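Side-chain contacts in ferrous iron uptake transporter protein B (Streptococcus thermophilus, PDB 3TAH), which probably drives GTP-dependent uptake of ferrous iron across the cell membrane, this chain being its cytosolic, guanine-nucleotide-binding G-protein domain: residues L97-T100 / T101-E105; A180-S183 / Q184-V188; S210-E213 / A214-L218. The protein carries 1 engineered substitution. One frame throughout, in Å; residues are numbered along the deposited sequence.

Contact 1. Residues L97-T100 / T101-E105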
loop_
_atom_site.group_PDB
_atom_site.type_symbol
_atom_site.label_atom_id
_atom_site.label_comp_id
_atom_site.label_asym_id
_atom_site.label_seq_id
_atom_site.Cartn_x
_atom_site.Cartn_y
_atom_site.Cartn_z
ATOM N N LEU A 97 -0.871 6.673 6.517
ATOM C CA LEU A 97 -0.362 6.814 5.141
ATOM C C LEU A 97 1.039 6.220 4.948
ATOM O O LEU A 97 1.488 6.062 3.817
ATOM C CB LEU A 97 -0.389 8.275 4.663
ATOM C CG LEU A 97 -1.770 8.922 4.503
ATOM C CD1 LEU A 97 -1.596 10.397 4.226
ATOM C CD2 LEU A 97 -2.618 8.237 3.388
ATOM N N TYR A 98 1.734 5.897 6.036
ATOM C CA TYR A 98 3.023 5.219 5.937
ATOM C C TYR A 98 2.880 3.926 5.136
ATOM O O TYR A 98 3.596 3.697 4.152
ATOM C CB TYR A 98 3.586 4.968 7.332
ATOM C CG TYR A 98 4.979 4.408 7.342
ATOM C CD1 TYR A 98 6.091 5.244 7.233
ATOM C CD2 TYR A 98 5.196 3.044 7.480
ATOM C CE1 TYR A 98 7.362 4.739 7.241
ATOM C CE2 TYR A 98 6.478 2.531 7.497
ATOM C CZ TYR A 98 7.547 3.387 7.375
ATOM O OH TYR A 98 8.806 2.884 7.389
ATOM N N LEU A 99 1.923 3.101 5.534
ATOM C CA LEU A 99 1.594 1.898 4.780
ATOM C C LEU A 99 1.132 2.243 3.348
ATOM O O LEU A 99 1.540 1.597 2.396
ATOM C CB LEU A 99 0.493 1.101 5.489
ATOM C CG LEU A 99 0.019 -0.189 4.806
ATOM C CD1 LEU A 99 1.134 -1.247 4.696
ATOM C CD2 LEU A 99 -1.196 -0.752 5.529
ATOM N N THR A 100 0.283 3.263 3.212
ATOM C CA THR A 100 -0.279 3.639 1.932
ATOM C C THR A 100 0.818 3.841 0.880
ATOM O O THR A 100 0.697 3.362 -0.260
ATOM C CB THR A 100 -1.119 4.921 2.070
ATOM O OG1 THR A 100 -2.124 4.734 3.080
ATOM C CG2 THR A 100 -1.742 5.288 0.726
ATOM N N THR A 101 1.900 4.524 1.264
ATOM C CA THR A 101 2.988 4.784 0.306
ATOM C C THR A 101 3.561 3.472 -0.237
ATOM O O THR A 101 3.877 3.347 -1.422
ATOM C CB THR A 101 4.113 5.680 0.904
ATOM O OG1 THR A 101 4.749 5.027 2.012
ATOM C CG2 THR A 101 3.579 7.061 1.334
ATOM N N GLN A 102 3.680 2.483 0.632
ATOM C CA GLN A 102 4.179 1.176 0.244
ATOM C C GLN A 102 3.210 0.393 -0.628
ATOM O O GLN A 102 3.633 -0.315 -1.541
ATOM C CB GLN A 102 4.528 0.364 1.488
ATOM C CG GLN A 102 5.605 0.988 2.357
ATOM C CD GLN A 102 5.757 0.249 3.657
ATOM O OE1 GLN A 102 5.994 -0.955 3.648
ATOM N NE2 GLN A 102 5.604 0.949 4.782
ATOM N N LEU A 103 1.916 0.523 -0.337
ATOM C CA LEU A 103 0.871 -0.088 -1.166
ATOM C C LEU A 103 0.895 0.458 -2.599
ATOM O O LEU A 103 0.809 -0.320 -3.556
ATOM C CB LEU A 103 -0.507 0.098 -0.534
ATOM C CG LEU A 103 -0.711 -0.548 0.847
ATOM C CD1 LEU A 103 -2.047 -0.099 1.462
ATOM C CD2 LEU A 103 -0.617 -2.091 0.806
ATOM N N ILE A 104 1.033 1.780 -2.753
ATOM C CA ILE A 104 1.090 2.394 -4.084
ATOM C C ILE A 104 2.249 1.793 -4.879
ATOM O O ILE A 104 2.123 1.506 -6.066
ATOM C CB ILE A 104 1.204 3.945 -3.999
ATOM C CG1 ILE A 104 -0.072 4.545 -3.376
ATOM C CG2 ILE A 104 1.446 4.554 -5.395
ATOM C CD1 ILE A 104 0.003 6.039 -2.983
ATOM N N GLU A 105 3.379 1.598 -4.207
ATOM C CA GLU A 105 4.602 1.107 -4.842
ATOM C C GLU A 105 4.500 -0.334 -5.375
ATOM O O GLU A 105 5.286 -0.723 -6.238
ATOM C CB GLU A 105 5.768 1.251 -3.868
ATOM C CG GLU A 105 6.105 2.731 -3.650
ATOM C CD GLU A 105 6.939 3.014 -2.423
ATOM O OE1 GLU A 105 7.208 2.089 -1.622
ATOM O OE2 GLU A 105 7.331 4.189 -2.267
#
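Helix 93-105 is the crossover helix of a beta-alpha-beta unit in the G domain, between strands 83-89 and 110-115, and here Y98 to T100 meet T101 to I104 one turn further on. Two side chains reach back to the carbonyl oxygen of Y98. T101 OG1 gives it a hydrogen bond of 2.8 Å. This hydroxyl sits between its own backbone N and carbonyl carbon (chi1 63°), and that rotation turns it back along the helix. Q102 NE2 adds a weak bond to Y98 O at 3.5 Å. The same NE2 lies 3.3 Å from Y98 CE2. Ring and amide planes are almost perpendicular, 87° apart, and the nitrogen comes to the ring obliquely. The amide is also fixed from outside: Q102 OE1 takes a hydrogen bond from M62 N, and NE2 is bonded to S61 OG. On the inner face the contacts are apolar. L99 CG stands anti to the backbone N (chi1 179°), which puts it 3.9 Å from L103 CD1. T100 CG2 approaches I104 CD1 more loosely, at 4.2 Å. The threonine's hydroxyl OG1 is hydrogen-bonded to N86 OD1 on strand 83-89. Main-chain bonds run beneath, among them I104 N to T100 O at 3.0 Å. The helix is covered on two sides. T100 and L103 pack on strands 83-89 and 110-115, and L99 lies next to the P-loop. L97, Y98 and Q102 face helix 241-259, where Y98 stacks on Y250 and T101 OG1 also bonds R249.

Contact 2. Residues A180-S183 / Q184-V188; sequences AAIS and QILEV
Q184 lies back along the preceding turn of helix 176-189 and meets A180. Its CB lies 3.6 Å from A180 O. CG comes closer to the same oxygen, at 3.4 Å, because it stands anti to its own carbonyl carbon (chi1 -70°). CD then passes alongside, and NE2 ends 3.6 Å from A180 O. A water bridges the two. It accepts from Q184 NE2 at 2.7 Å and donates a weak bond to A180 O. That carbonyl also receives the main-chain bond from Q184 N, so one residue approaches it directly and through solvent. A180 CB is 4.4 Å from Q184 NE2. On another face, I182 and L186 lie side by side and point the same way, with I182 CG2 4.1 Å from L186 CD1. This touch is light. Their main chains are joined by L186 N to I182 O at 2.8 Å. The helix belongs to the cytosolic helical domain of FeoB. Q184 touches I229 on helix 220-237, which A181 also meets. A181 and I185 pack on F206 of helix 198-206, while I182 and L186 meet R199 and A198 of that helix.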
loop_
_atom_site.group_PDB
_atom_site.type_symbol
_atom_site.label_atom_id
_atom_site.label_comp_id
_atom_site.label_asym_id
_atom_site.label_seq_id
_atom_site.Cartn_x
_atom_site.Cartn_y
_atom_site.Cartn_z
ATOM N N ALA A 180 17.667 9.023 -7.425
ATOM C CA ALA A 180 18.868 8.624 -8.162
ATOM C C ALA A 180 19.253 7.185 -7.813
ATOM O O ALA A 180 19.540 6.372 -8.704
ATOM C CB ALA A 180 20.046 9.592 -7.860
ATOM N N ALA A 181 19.238 6.867 -6.520
ATOM C CA ALA A 181 19.524 5.505 -6.065
ATOM C C ALA A 181 18.513 4.485 -6.602
ATOM O O ALA A 181 18.887 3.408 -7.055
ATOM C CB ALA A 181 19.563 5.444 -4.528
ATOM N N ILE A 182 17.227 4.817 -6.531
ATOM C CA ILE A 182 16.175 3.918 -7.031
ATOM C C ILE A 182 16.336 3.677 -8.549
ATOM O O ILE A 182 16.259 2.524 -9.017
ATOM C CB ILE A 182 14.779 4.466 -6.711
ATOM C CG1 ILE A 182 14.549 4.485 -5.191
ATOM C CG2 ILE A 182 13.682 3.642 -7.425
ATOM C CD1 ILE A 182 13.347 5.328 -4.791
ATOM N N SER A 183 16.544 4.756 -9.300
ATOM C CA SER A 183 16.805 4.662 -10.744
ATOM C C SER A 183 17.974 3.738 -11.105
ATOM O O SER A 183 17.877 2.962 -12.052
ATOM C CB SER A 183 17.054 6.047 -11.344
ATOM O OG SER A 183 15.826 6.734 -11.485
ATOM N N GLN A 184 19.077 3.847 -10.372
ATOM C CA GLN A 184 20.266 3.001 -10.616
ATOM C C GLN A 184 20.030 1.546 -10.220
ATOM O O GLN A 184 20.506 0.630 -10.899
ATOM C CB GLN A 184 21.500 3.596 -9.946
ATOM C CG GLN A 184 21.917 4.877 -10.654
ATOM C CD GLN A 184 22.911 5.686 -9.867
ATOM O OE1 GLN A 184 23.711 5.135 -9.137
ATOM N NE2 GLN A 184 22.865 7.002 -10.024
ATOM N N ILE A 185 19.272 1.321 -9.146
ATOM C CA ILE A 185 18.903 -0.043 -8.760
ATOM C C ILE A 185 17.977 -0.651 -9.829
ATOM O O ILE A 185 18.142 -1.821 -10.197
ATOM C CB ILE A 185 18.293 -0.114 -7.340
ATOM C CG1 ILE A 185 19.375 0.189 -6.303
ATOM C CG2 ILE A 185 17.698 -1.497 -7.080
ATOM C CD1 ILE A 185 18.824 0.442 -4.906
ATOM N N LEU A 186 17.034 0.139 -10.337
ATOM C CA LEU A 186 16.185 -0.300 -11.457
ATOM C C LEU A 186 17.018 -0.693 -12.681
ATOM O O LEU A 186 16.732 -1.718 -13.298
ATOM C CB LEU A 186 15.150 0.765 -11.830
ATOM C CG LEU A 186 13.990 0.941 -10.854
ATOM C CD1 LEU A 186 13.199 2.223 -11.189
ATOM C CD2 LEU A 186 13.074 -0.307 -10.850
ATOM N N GLU A 187 18.035 0.103 -13.021
ATOM C CA GLU A 187 18.949 -0.232 -14.131
ATOM C C GLU A 187 19.654 -1.557 -13.866
ATOM O O GLU A 187 19.725 -2.401 -14.749
ATOM C CB GLU A 187 20.037 0.833 -14.332
ATOM C CG GLU A 187 19.564 2.194 -14.795
ATOM C CD GLU A 187 20.578 3.322 -14.505
ATOM O OE1 GLU A 187 21.790 3.049 -14.307
ATOM O OE2 GLU A 187 20.161 4.500 -14.471
ATOM N N VAL A 188 20.163 -1.743 -12.650
ATOM C CA VAL A 188 20.839 -2.975 -12.289
ATOM C C VAL A 188 19.885 -4.180 -12.329
ATOM O O VAL A 188 20.277 -5.271 -12.740
ATOM C CB VAL A 188 21.480 -2.895 -10.898
HETATM O O HOH W 1 20.800 8.267 -11.112
#

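Contact 3. Residues S210-E213 / A214-L218; sequences SLVE and AELDL
The backbone of V212 to L216 closes the short helix 210-215: L216 N bonds V212 O at 3.0 Å, although L216 itself has already left helical phi/psi. This is the C-terminal end of a helix in the FeoB cytosolic helical domain. One residue earlier, E215 N bonds L211 O with an N-H...O angle of 137°, and it makes a second, weak bond to V212 O. E215 N is thus shared between two carbonyls as the helix ends. A214 N completes the set with a bond to S210 O. V212 is the buried residue here, and its two methyls meet different partners. CG2 faces E215, whose OE1 lies 3.6 Å away as the two side chains cross. The glutamate reaches back because its CG is wedged between its own N and carbonyl carbon (chi1 87°) and the chain beyond is extended. Its CG passes 3.5 Å from V212 O. Around these residues, V212 and E215 rest on Y201 of helix 198-206, and V212 also touches R73 of helix 67-77. The other methyl, CG1, stands anti to the backbone N and turns to L216. There the valine and leucine lie side by side. In the one L216 conformer described, of two deposited, V212 CG1 is 3.5 Å from L216 CD1.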
loop_
_atom_site.group_PDB
_atom_site.type_symbol
_atom_site.label_atom_id
_atom_site.label_comp_id
_atom_site.label_asym_id
_atom_site.label_seq_id
_atom_site.Cartn_x
_atom_site.Cartn_y
_atom_site.Cartn_z
ATOM N N SER A 210 15.591 -8.338 3.895
ATOM C CA SER A 210 16.135 -9.694 3.881
ATOM C C SER A 210 15.288 -10.684 3.072
ATOM O O SER A 210 15.834 -11.616 2.506
ATOM C CB SER A 210 16.361 -10.183 5.319
ATOM O OG SER A 210 15.166 -10.114 6.054
ATOM N N LEU A 211 13.973 -10.482 3.007
ATOM C CA LEU A 211 13.095 -11.358 2.215
ATOM C C LEU A 211 13.306 -11.207 0.714
ATOM O O LEU A 211 13.391 -12.199 -0.007
ATOM C CB LEU A 211 11.620 -11.115 2.539
ATOM C CG LEU A 211 11.062 -11.629 3.863
ATOM C CD1 LEU A 211 9.662 -11.063 4.076
ATOM C CD2 LEU A 211 11.048 -13.153 3.876
ATOM N N VAL A 212 13.384 -9.963 0.244
ATOM C CA VAL A 212 13.620 -9.699 -1.181
ATOM C C VAL A 212 15.007 -10.204 -1.563
ATOM O O VAL A 212 15.169 -10.834 -2.616
ATOM C CB VAL A 212 13.398 -8.214 -1.545
ATOM C CG1 VAL A 212 13.974 -7.880 -2.913
ATOM C CG2 VAL A 212 11.893 -7.870 -1.490
ATOM N N GLU A 213 15.999 -9.967 -0.706
ATOM C CA GLU A 213 17.375 -10.419 -0.999
ATOM C C GLU A 213 17.478 -11.938 -1.126
ATOM O O GLU A 213 18.173 -12.455 -1.997
ATOM C CB GLU A 213 18.336 -9.935 0.081
ATOM C CG GLU A 213 18.552 -8.445 0.021
ATOM C CD GLU A 213 19.340 -7.895 1.171
ATOM O OE1 GLU A 213 19.523 -8.589 2.189
ATOM O OE2 GLU A 213 19.780 -6.737 1.070
ATOM N N ALA A 214 16.780 -12.642 -0.246
ATOM C CA ALA A 214 16.749 -14.102 -0.285
ATOM C C ALA A 214 15.954 -14.637 -1.476
ATOM O O ALA A 214 16.293 -15.685 -1.997
ATOM C CB ALA A 214 16.179 -14.641 1.024
ATOM N N GLU A 215 14.906 -13.942 -1.919
ATOM C CA GLU A 215 14.039 -14.481 -2.963
ATOM C C GLU A 215 14.497 -14.204 -4.398
ATOM O O GLU A 215 14.241 -15.019 -5.272
ATOM C CB GLU A 215 12.580 -13.994 -2.805
ATOM C CG GLU A 215 12.271 -12.668 -3.463
ATOM C CD GLU A 215 10.837 -12.179 -3.251
ATOM O OE1 GLU A 215 10.661 -11.017 -2.866
ATOM O OE2 GLU A 215 9.895 -12.953 -3.466
ATOM N N LEU A 216 15.148 -13.064 -4.628
ATOM C CA LEU A 216 15.582 -12.666 -5.968
ATOM C C LEU A 216 16.852 -13.394 -6.393
ATOM O O LEU A 216 17.777 -13.557 -5.604
ATOM C CB LEU A 216 15.830 -11.156 -6.040
ATOM C CG LEU A 216 14.654 -10.240 -6.374
ATOM C CD1 LEU A 216 13.578 -10.346 -5.329
ATOM C CD2 LEU A 216 15.118 -8.798 -6.502
ATOM N N ASP A 217 16.886 -13.822 -7.649
ATOM C CA ASP A 217 18.042 -14.512 -8.208
ATOM C C ASP A 217 18.855 -13.428 -8.882
ATOM O O ASP A 217 18.703 -13.194 -10.092
ATOM C CB ASP A 217 17.589 -15.580 -9.206
ATOM C CG ASP A 217 18.754 -16.279 -9.904
ATOM O OD1 ASP A 217 19.777 -16.561 -9.256
ATOM O OD2 ASP A 217 18.629 -16.556 -11.112
ATOM N N LEU A 218 19.689 -12.757 -8.087
ATOM C CA LEU A 218 20.569 -11.691 -8.580
ATOM C C LEU A 218 21.978 -12.205 -8.804
ATOM O O LEU A 218 22.507 -12.963 -7.992
ATOM C CB LEU A 218 20.636 -10.498 -7.615
ATOM C CG LEU A 218 19.296 -9.803 -7.342
ATOM C CD1 LEU A 218 19.470 -8.614 -6.388
ATOM C CD2 LEU A 218 18.602 -9.377 -8.642
#

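In the fold
All three contacts are i to i+4 or shorter steps within single helices, and none touches another. Contact 1 is the core one, its centre about 4 Å from the chain's centre, in the G domain beside the P-loop. The centres of contacts 2 and 3 lie about 21 and 20 Å from it in the helical domain, and 17 Å apart. Both pack on helix 198-206, and both segment ranges also meet helix 220-237. Chemistry follows place. In 97-105, the hydroxyls of T100 and T101, the amide of Q102 and the carboxylate of E105 have protein partners. In 180-188, a water bridges the exposed edge. In 210-218, a mostly exposed helix end combines main-chain bonds with the packing of one buried valine.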